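ActII protein (Streptomyces coelicolor, PDB 2OPT) probably represses transcription as a TetR-family DNA-binding protein and binds actinorhodin and a biosynthetic precursor of it. Local coordinates at residues 79-87 against 138-149; 167-175 against 186-194. All coordinates share one frame; numbering follows the deposited sequence.

Contact 1 (79-87 against 138-149)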
loop_
_atom_site.group_PDB
_atom_site.type_symbol
_atom_site.label_atom_id
_atom_site.label_comp_id
_atom_site.label_asym_id
_atom_site.label_seq_id
_atom_site.Cartn_x
_atom_site.Cartn_y
_atom_site.Cartn_z
ATOM N N VAL A 79 18.168 -3.030 -8.767
ATOM C CA VAL A 79 16.758 -3.012 -8.346
ATOM C C VAL A 79 16.609 -1.985 -7.220
ATOM O O VAL A 79 15.777 -1.091 -7.286
ATOM C CB VAL A 79 16.299 -4.430 -7.937
ATOM C CG1 VAL A 79 14.814 -4.445 -7.596
ATOM C CG2 VAL A 79 16.493 -5.365 -9.110
ATOM N N LYS A 80 17.412 -2.070 -6.184
ATOM C CA LYS A 80 17.441 -0.975 -5.209
ATOM C C LYS A 80 17.468 0.394 -5.834
ATOM O O LYS A 80 16.652 1.261 -5.472
ATOM C CB LYS A 80 18.644 -1.130 -4.285
ATOM C CG LYS A 80 18.470 -2.349 -3.382
ATOM C CD LYS A 80 19.626 -2.504 -2.388
ATOM C CE LYS A 80 19.261 -3.626 -1.394
ATOM N NZ LYS A 80 20.398 -3.760 -0.464
ATOM N N GLU A 81 18.410 0.597 -6.757
ATOM C CA GLU A 81 18.635 1.891 -7.436
ATOM C C GLU A 81 17.370 2.406 -8.096
ATOM O O GLU A 81 17.017 3.587 -7.994
ATOM C CB GLU A 81 19.701 1.754 -8.533
ATOM C CG GLU A 81 19.681 2.926 -9.565
ATOM C CD GLU A 81 20.568 2.719 -10.816
ATOM O OE1 GLU A 81 21.314 1.730 -10.901
ATOM O OE2 GLU A 81 20.518 3.598 -11.709
ATOM N N MET A 82 16.714 1.517 -8.837
ATOM C CA MET A 82 15.477 1.844 -9.535
ATOM C C MET A 82 14.352 2.175 -8.561
ATOM O O MET A 82 13.520 3.042 -8.832
ATOM C CB MET A 82 15.062 0.687 -10.447
ATOM C CG MET A 82 13.573 0.620 -10.738
ATOM S SD MET A 82 13.074 -0.988 -11.382
ATOM C CE MET A 82 12.580 -1.819 -9.876
ATOM N N CYS A 83 14.328 1.482 -7.427
ATOM C CA CYS A 83 13.318 1.726 -6.402
ATOM C C CYS A 83 13.555 3.062 -5.706
ATOM O O CYS A 83 12.611 3.792 -5.405
ATOM C CB CYS A 83 13.310 0.592 -5.376
ATOM S SG CYS A 83 12.552 -0.940 -5.962
ATOM N N ARG A 84 14.822 3.373 -5.453
ATOM C CA ARG A 84 15.193 4.639 -4.835
ATOM C C ARG A 84 14.843 5.811 -5.746
ATOM O O ARG A 84 14.471 6.887 -5.278
ATOM C CB ARG A 84 16.687 4.655 -4.504
ATOM C CG ARG A 84 17.062 3.827 -3.283
ATOM C CD ARG A 84 18.529 4.011 -2.917
ATOM N NE ARG A 84 19.053 2.882 -2.156
ATOM C CZ ARG A 84 20.111 2.163 -2.518
ATOM N NH1 ARG A 84 20.520 1.152 -1.763
ATOM N NH2 ARG A 84 20.762 2.455 -3.636
ATOM N N SER A 85 14.963 5.591 -7.051
ATOM C CA SER A 85 14.576 6.605 -8.057
ATOM C C SER A 85 13.080 6.931 -8.066
ATOM O O SER A 85 12.657 8.090 -8.152
ATOM C CB SER A 85 15.004 6.129 -9.464
ATOM O OG SER A 85 15.022 7.205 -10.412
ATOM N N LEU A 86 12.259 5.902 -7.970
ATOM C CA LEU A 86 10.859 6.091 -7.828
ATOM C C LEU A 86 10.504 6.830 -6.551
ATOM O O LEU A 86 9.655 7.727 -6.556
ATOM C CB LEU A 86 10.195 4.704 -7.764
ATOM C CG LEU A 86 8.679 4.734 -7.855
ATOM C CD1 LEU A 86 8.087 5.425 -9.117
ATOM C CD2 LEU A 86 8.176 3.298 -7.778
ATOM N N ARG A 87 11.175 6.489 -5.455
ATOM C CA ARG A 87 10.924 7.136 -4.186
ATOM C C ARG A 87 11.264 8.601 -4.266
ATOM O O ARG A 87 10.556 9.443 -3.743
ATOM C CB ARG A 87 11.742 6.444 -3.066
ATOM C CG ARG A 87 11.617 7.126 -1.700
ATOM C CD ARG A 87 12.671 6.624 -0.663
ATOM N NE ARG A 87 12.383 7.077 0.718
ATOM C CZ ARG A 87 13.319 7.300 1.618
ATOM N NH1 ARG A 87 14.601 7.127 1.317
ATOM N NH2 ARG A 87 12.978 7.712 2.811
ATOM N N LEU A 138 7.055 -4.441 -5.783
ATOM C CA LEU A 138 8.072 -3.397 -5.554
ATOM C C LEU A 138 7.472 -1.993 -5.700
ATOM O O LEU A 138 7.680 -1.106 -4.855
ATOM C CB LEU A 138 9.138 -3.616 -6.593
ATOM C CG LEU A 138 10.437 -4.320 -6.211
ATOM C CD1 LEU A 138 10.715 -4.598 -4.793
ATOM C CD2 LEU A 138 11.145 -5.167 -7.254
ATOM N N SER A 139 6.698 -1.782 -6.771
ATOM C CA SER A 139 6.086 -0.498 -7.000
ATOM C C SER A 139 5.055 -0.167 -5.935
ATOM O O SER A 139 4.959 0.979 -5.506
ATOM C CB SER A 139 5.569 -0.351 -8.436
ATOM O OG SER A 139 4.324 -1.028 -8.607
ATOM N N THR A 140 4.266 -1.174 -5.522
ATOM C CA THR A 140 3.307 -1.057 -4.441
ATOM C C THR A 140 3.948 -0.650 -3.121
ATOM O O THR A 140 3.451 0.219 -2.435
ATOM C CB THR A 140 2.504 -2.385 -4.349
ATOM O OG1 THR A 140 1.662 -2.442 -5.502
ATOM C CG2 THR A 140 1.622 -2.447 -3.112
ATOM N N PHE A 141 5.103 -1.215 -2.820
ATOM C CA PHE A 141 5.757 -0.963 -1.578
ATOM C C PHE A 141 6.331 0.452 -1.590
ATOM O O PHE A 141 6.197 1.194 -0.628
ATOM C CB PHE A 141 6.898 -1.986 -1.457
ATOM C CG PHE A 141 8.008 -1.544 -0.540
ATOM C CD1 PHE A 141 7.837 -1.582 0.849
ATOM C CD2 PHE A 141 9.213 -1.059 -1.060
ATOM C CE1 PHE A 141 8.874 -1.107 1.719
ATOM C CE2 PHE A 141 10.225 -0.622 -0.211
ATOM C CZ PHE A 141 10.034 -0.624 1.183
ATOM N N VAL A 142 7.012 0.813 -2.681
ATOM C CA VAL A 142 7.586 2.153 -2.802
ATOM C C VAL A 142 6.479 3.238 -2.698
ATOM O O VAL A 142 6.636 4.250 -1.987
ATOM C CB VAL A 142 8.333 2.332 -4.120
ATOM C CG1 VAL A 142 8.686 3.768 -4.312
ATOM C CG2 VAL A 142 9.572 1.449 -4.173
ATOM N N THR A 143 5.367 3.011 -3.384
ATOM C CA THR A 143 4.278 3.963 -3.400
ATOM C C THR A 143 3.629 4.118 -2.017
ATOM O O THR A 143 3.373 5.256 -1.597
ATOM C CB THR A 143 3.224 3.575 -4.480
ATOM O OG1 THR A 143 3.907 3.444 -5.734
ATOM C CG2 THR A 143 2.108 4.678 -4.600
ATOM N N ALA A 144 3.368 3.000 -1.319
ATOM C CA ALA A 144 2.843 3.032 0.067
ATOM C C ALA A 144 3.758 3.776 1.015
ATOM O O ALA A 144 3.311 4.608 1.808
ATOM C CB ALA A 144 2.601 1.595 0.605
ATOM N N GLU A 145 5.042 3.440 0.990
ATOM C CA GLU A 145 6.008 4.165 1.830
ATOM C C GLU A 145 5.946 5.671 1.573
ATOM O O GLU A 145 5.904 6.458 2.497
ATOM C CB GLU A 145 7.426 3.664 1.608
ATOM C CG GLU A 145 7.743 2.305 2.240
ATOM C CD GLU A 145 7.637 2.308 3.774
ATOM O OE1 GLU A 145 8.058 3.307 4.402
ATOM O OE2 GLU A 145 7.127 1.320 4.349
ATOM N N ALA A 146 5.942 6.059 0.306
ATOM C CA ALA A 146 5.898 7.469 -0.059
ATOM C C ALA A 146 4.670 8.123 0.492
ATOM O O ALA A 146 4.761 9.209 1.055
ATOM C CB ALA A 146 5.933 7.631 -1.590
ATOM N N LEU A 147 3.520 7.461 0.346
ATOM C CA LEU A 147 2.260 8.054 0.732
ATOM C C LEU A 147 2.365 8.403 2.199
ATOM O O LEU A 147 1.880 9.437 2.643
ATOM C CB LEU A 147 1.109 7.086 0.453
ATOM C CG LEU A 147 -0.359 7.460 0.602
ATOM C CD1 LEU A 147 -0.678 8.813 -0.010
ATOM C CD2 LEU A 147 -1.210 6.363 -0.053
ATOM N N GLU A 148 3.074 7.561 2.933
ATOM C CA GLU A 148 3.195 7.726 4.355
ATOM C C GLU A 148 4.376 8.599 4.819
ATOM O O GLU A 148 4.306 9.179 5.885
ATOM C CB GLU A 148 3.211 6.356 5.010
ATOM C CG GLU A 148 4.513 5.938 5.618
ATOM C CD GLU A 148 4.249 5.216 6.891
ATOM O OE1 GLU A 148 3.864 4.024 6.803
ATOM O OE2 GLU A 148 4.368 5.846 7.974
ATOM N N GLN A 149 5.457 8.691 4.039
ATOM C CA GLN A 149 6.501 9.676 4.352
ATOM C C GLN A 149 5.880 11.077 4.302
ATOM O O GLN A 149 6.241 11.967 5.111
ATOM C CB GLN A 149 7.745 9.548 3.433
ATOM C CG GLN A 149 8.793 10.733 3.566
ATOM C CD GLN A 149 10.267 10.319 3.383
ATOM O OE1 GLN A 149 11.190 11.106 3.647
ATOM N NE2 GLN A 149 10.484 9.102 2.919
#
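Leu86 meets Val142 where helix 75-92 passes helix 128-150, the short axes 9.6 Å apart and inclined by 37°. Followed outward, Leu86 closes on one methyl, Val142 CG1: its CB lies 3.9 Å from that carbon, CG comes somewhat closer, and CD2 ends 3.5 Å from CG1. With CG anti to the backbone N (chi1 -170°), the chain is carried toward the valine, and of the two leucine methyls CD2 alone reaches it, also touching Val142 CB. The other methyl of the valine, CG2, rests 4.0 Å from Cys83 CB, so Val142 sends its two branches to residues one turn apart on helix 75-92. One turn earlier on helix 128-150, Leu138 offers CG to Cys83 SG at 4.0 Å, and Val79 CG1 meets Leu138 CD2 at 3.8 Å, these last two side chains crossing at about a right angle. Arg87 closes the row: its backbone N lies 3.9 Å from Val142 CG1, while its extended chain carries the guanidinium to a salt bridge with Asp198 and brings it beside the poorly ordered Gln149. With an alanine at this position, Asp198 would probably be left without this charged mate. In this TetR-like C-terminal region, helix 197-219 also covers the contact, through Leu205 on Cys83 and Ile208 on Leu138; helix 108-123 adds Leu121 against Leu138, and the second subunit lays Tyr133 on Phe141.

Contact 2 (167-175 against 186-194)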
loop_
_atom_site.group_PDB
_atom_site.type_symbol
_atom_site.label_atom_id
_atom_site.label_comp_id
_atom_site.label_asym_id
_atom_site.label_seq_id
_atom_site.Cartn_x
_atom_site.Cartn_y
_atom_site.Cartn_z
ATOM N N ALA A 167 4.288 10.355 17.633
ATOM C CA ALA A 167 5.152 9.204 17.870
ATOM C C ALA A 167 5.634 9.112 19.320
ATOM O O ALA A 167 5.640 8.024 19.884
ATOM C CB ALA A 167 6.335 9.207 16.909
ATOM N N ASP A 168 6.029 10.243 19.918
ATOM C CA ASP A 168 6.455 10.281 21.333
ATOM C C ASP A 168 5.300 10.006 22.309
ATOM O O ASP A 168 5.523 9.626 23.464
ATOM C CB ASP A 168 7.140 11.616 21.678
ATOM C CG ASP A 168 8.564 11.722 21.127
ATOM O OD1 ASP A 168 8.944 10.908 20.252
ATOM O OD2 ASP A 168 9.305 12.634 21.568
ATOM N N GLN A 169 4.075 10.219 21.829
ATOM C CA GLN A 169 2.855 9.814 22.527
ATOM C C GLN A 169 2.667 8.289 22.453
ATOM O O GLN A 169 2.545 7.621 23.482
ATOM C CB GLN A 169 1.631 10.520 21.926
ATOM C CG GLN A 169 1.676 12.040 21.985
ATOM C CD GLN A 169 0.845 12.624 23.118
ATOM O OE1 GLN A 169 0.006 11.934 23.716
ATOM N NE2 GLN A 169 1.064 13.910 23.411
ATOM N N LEU A 170 2.659 7.744 21.238
ATOM C CA LEU A 170 2.567 6.288 21.033
ATOM C C LEU A 170 3.761 5.539 21.658
ATOM O O LEU A 170 3.582 4.502 22.311
ATOM C CB LEU A 170 2.407 5.951 19.544
ATOM C CG LEU A 170 2.109 4.506 19.121
ATOM C CD1 LEU A 170 0.946 3.909 19.920
ATOM C CD2 LEU A 170 1.837 4.425 17.632
ATOM N N HIS A 171 4.964 6.086 21.484
ATOM C CA HIS A 171 6.171 5.555 22.124
ATOM C C HIS A 171 5.986 5.507 23.622
ATOM O O HIS A 171 6.339 4.524 24.270
ATOM C CB HIS A 171 7.395 6.416 21.790
ATOM C CG HIS A 171 8.680 5.904 22.371
ATOM N ND1 HIS A 171 9.738 5.492 21.589
ATOM C CD2 HIS A 171 9.095 5.780 23.656
ATOM C CE1 HIS A 171 10.740 5.112 22.363
ATOM N NE2 HIS A 171 10.373 5.269 23.622
ATOM N N GLY A 172 5.436 6.585 24.165
ATOM C CA GLY A 172 5.280 6.740 25.599
ATOM C C GLY A 172 4.152 5.902 26.134
ATOM O O GLY A 172 4.201 5.453 27.266
ATOM N N TYR A 173 3.117 5.696 25.327
ATOM C CA TYR A 173 2.110 4.731 25.703
ATOM C C TYR A 173 2.759 3.342 25.779
ATOM O O TYR A 173 2.728 2.704 26.816
ATOM C CB TYR A 173 0.960 4.728 24.707
ATOM C CG TYR A 173 -0.146 3.805 25.109
ATOM C CD1 TYR A 173 -0.836 4.011 26.280
ATOM C CD2 TYR A 173 -0.513 2.722 24.305
ATOM C CE1 TYR A 173 -1.853 3.171 26.664
ATOM C CE2 TYR A 173 -1.538 1.883 24.671
ATOM C CZ TYR A 173 -2.202 2.103 25.855
ATOM O OH TYR A 173 -3.224 1.274 26.261
ATOM N N LEU A 174 3.353 2.879 24.674
ATOM C CA LEU A 174 3.940 1.551 24.610
ATOM C C LEU A 174 5.006 1.385 25.679
ATOM O O LEU A 174 4.957 0.439 26.457
ATOM C CB LEU A 174 4.533 1.293 23.225
ATOM C CG LEU A 174 3.591 1.066 22.053
ATOM C CD1 LEU A 174 4.402 0.501 20.855
ATOM C CD2 LEU A 174 2.411 0.159 22.420
ATOM N N LYS A 175 5.947 2.322 25.737
ATOM C CA LYS A 175 7.042 2.222 26.701
ATOM C C LYS A 175 6.594 2.132 28.171
ATOM O O LYS A 175 7.220 1.429 28.964
ATOM C CB LYS A 175 8.086 3.396 26.449
ATOM C CG LYS A 175 8.907 3.781 27.744
ATOM C CD LYS A 175 10.429 3.645 27.538
ATOM C CE LYS A 175 11.199 4.111 28.778
ATOM N NZ LYS A 175 12.632 4.440 28.445
ATOM N N VAL A 186 6.704 -3.235 24.998
ATOM C CA VAL A 186 7.590 -2.357 25.790
ATOM C C VAL A 186 9.019 -2.342 25.203
ATOM O O VAL A 186 9.625 -1.264 25.009
ATOM C CB VAL A 186 7.584 -2.769 27.332
ATOM C CG1 VAL A 186 8.635 -2.021 28.140
ATOM C CG2 VAL A 186 6.161 -2.601 27.940
ATOM N N HIS A 187 9.555 -3.529 24.929
ATOM C CA HIS A 187 10.949 -3.686 24.451
ATOM C C HIS A 187 11.109 -3.114 23.032
ATOM O O HIS A 187 12.134 -2.505 22.726
ATOM C CB HIS A 187 11.392 -5.160 24.534
ATOM C CG HIS A 187 12.712 -5.455 23.876
ATOM N ND1 HIS A 187 13.904 -5.507 24.571
ATOM C CD2 HIS A 187 13.018 -5.739 22.588
ATOM C CE1 HIS A 187 14.890 -5.790 23.735
ATOM N NE2 HIS A 187 14.375 -5.953 22.526
ATOM N N LEU A 188 10.073 -3.288 22.193
ATOM C CA LEU A 188 10.069 -2.735 20.824
ATOM C C LEU A 188 9.384 -1.363 20.598
ATOM O O LEU A 188 9.192 -0.954 19.432
ATOM C CB LEU A 188 9.493 -3.754 19.835
ATOM C CG LEU A 188 10.144 -5.141 19.784
ATOM C CD1 LEU A 188 9.362 -6.114 18.904
ATOM C CD2 LEU A 188 11.532 -4.988 19.283
ATOM N N ALA A 189 9.019 -0.672 21.686
ATOM C CA ALA A 189 8.371 0.667 21.633
ATOM C C ALA A 189 9.066 1.624 20.686
ATOM O O ALA A 189 8.402 2.306 19.910
ATOM C CB ALA A 189 8.269 1.303 23.041
ATOM N N GLY A 190 10.401 1.668 20.755
ATOM C CA GLY A 190 11.227 2.500 19.865
ATOM C C GLY A 190 11.030 2.127 18.392
ATOM O O GLY A 190 10.499 2.927 17.622
ATOM N N PRO A 191 11.437 0.899 17.989
ATOM C CA PRO A 191 11.304 0.505 16.587
ATOM C C PRO A 191 9.867 0.618 16.072
ATOM O O PRO A 191 9.663 1.059 14.945
ATOM C CB PRO A 191 11.746 -0.966 16.601
ATOM C CG PRO A 191 12.721 -1.029 17.751
ATOM C CD PRO A 191 12.092 -0.154 18.787
ATOM N N ILE A 192 8.886 0.220 16.883
ATOM C CA ILE A 192 7.512 0.183 16.415
ATOM C C ILE A 192 7.039 1.596 16.159
ATOM O O ILE A 192 6.226 1.845 15.287
ATOM C CB ILE A 192 6.573 -0.524 17.422
ATOM C CG1 ILE A 192 6.999 -1.980 17.601
ATOM C CG2 ILE A 192 5.125 -0.416 16.969
ATOM C CD1 ILE A 192 6.230 -2.742 18.730
ATOM N N THR A 193 7.628 2.530 16.886
ATOM C CA THR A 193 7.195 3.909 16.865
ATOM C C THR A 193 8.167 4.810 16.094
ATOM O O THR A 193 7.750 5.755 15.405
ATOM C CB THR A 193 7.030 4.389 18.300
ATOM O OG1 THR A 193 5.672 4.186 18.696
ATOM C CG2 THR A 193 7.398 5.833 18.433
ATOM N N SER A 194 9.458 4.503 16.221
ATOM C CA SER A 194 10.521 5.358 15.715
ATOM C C SER A 194 10.550 5.274 14.223
ATOM O O SER A 194 10.263 6.252 13.549
ATOM C CB SER A 194 11.916 4.982 16.300
ATOM O OG SER A 194 11.981 5.085 17.739
#
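Thr193 fits its CG2 methyl between Ala167 and His171, 3.2 Å from Ala167 O and 3.4 Å from His171 CB. Its chi1 of -93° is displaced from a staggered value and sends the two branches to different neighbours: OG1 lies 3.6 Å from Leu170 CG, whereas CG2 sits in the plane of the His171 ring, at its edge. The histidine has CG anti to its backbone N (chi1 -178°), which carries the imidazole across toward the start of helix 189-194, until CE1 is 3.6 Å from Gly190 CA. That approach to the glycine is oblique. The motif is an antiparallel helix pair: helices 164-175 and 189-194 run at 154° to each other, their short axes 8.9 Å apart, after the chain has turned back through helix 183-187 in the TetR-like C-terminal region. Ala189 CB packs 3.7 Å from Leu174 CB. Farther out on the same leucine, Leu174 CD1 reaches Ile192 CG2 at 4.1 Å; these two side chains cross at about a right angle. Val186 straddles the last turn of helix 164-175, setting CG2 3.6 Å from Leu174 O and CG1 near Lys175 O. Away from helix 164-175, Leu188 and Pro191 pack on Asp128 and Ala132 of the second subunit.

How the contacts relate
From the N terminus, the chain first passes the predicted helix-turn-helix DNA-binding region and then enters helix 75-92. Contact 1 closes a loop of 50 residues, mostly helical, by bringing helix 128-150 back against helix 75-92 near the centre of the chain. Contact 2 opens afterwards, on the next helix, 164-175, and closes a much shorter loop of 10 residues. The two loops are therefore in series, neither nesting nor crossing. Their centres are 25 Å apart and their nearest atoms about 8 Å, without touching. Contact 1 joins helices of the interior, contact 2 a peripheral hairpin leading into helix 197-219, and both also reach the second subunit.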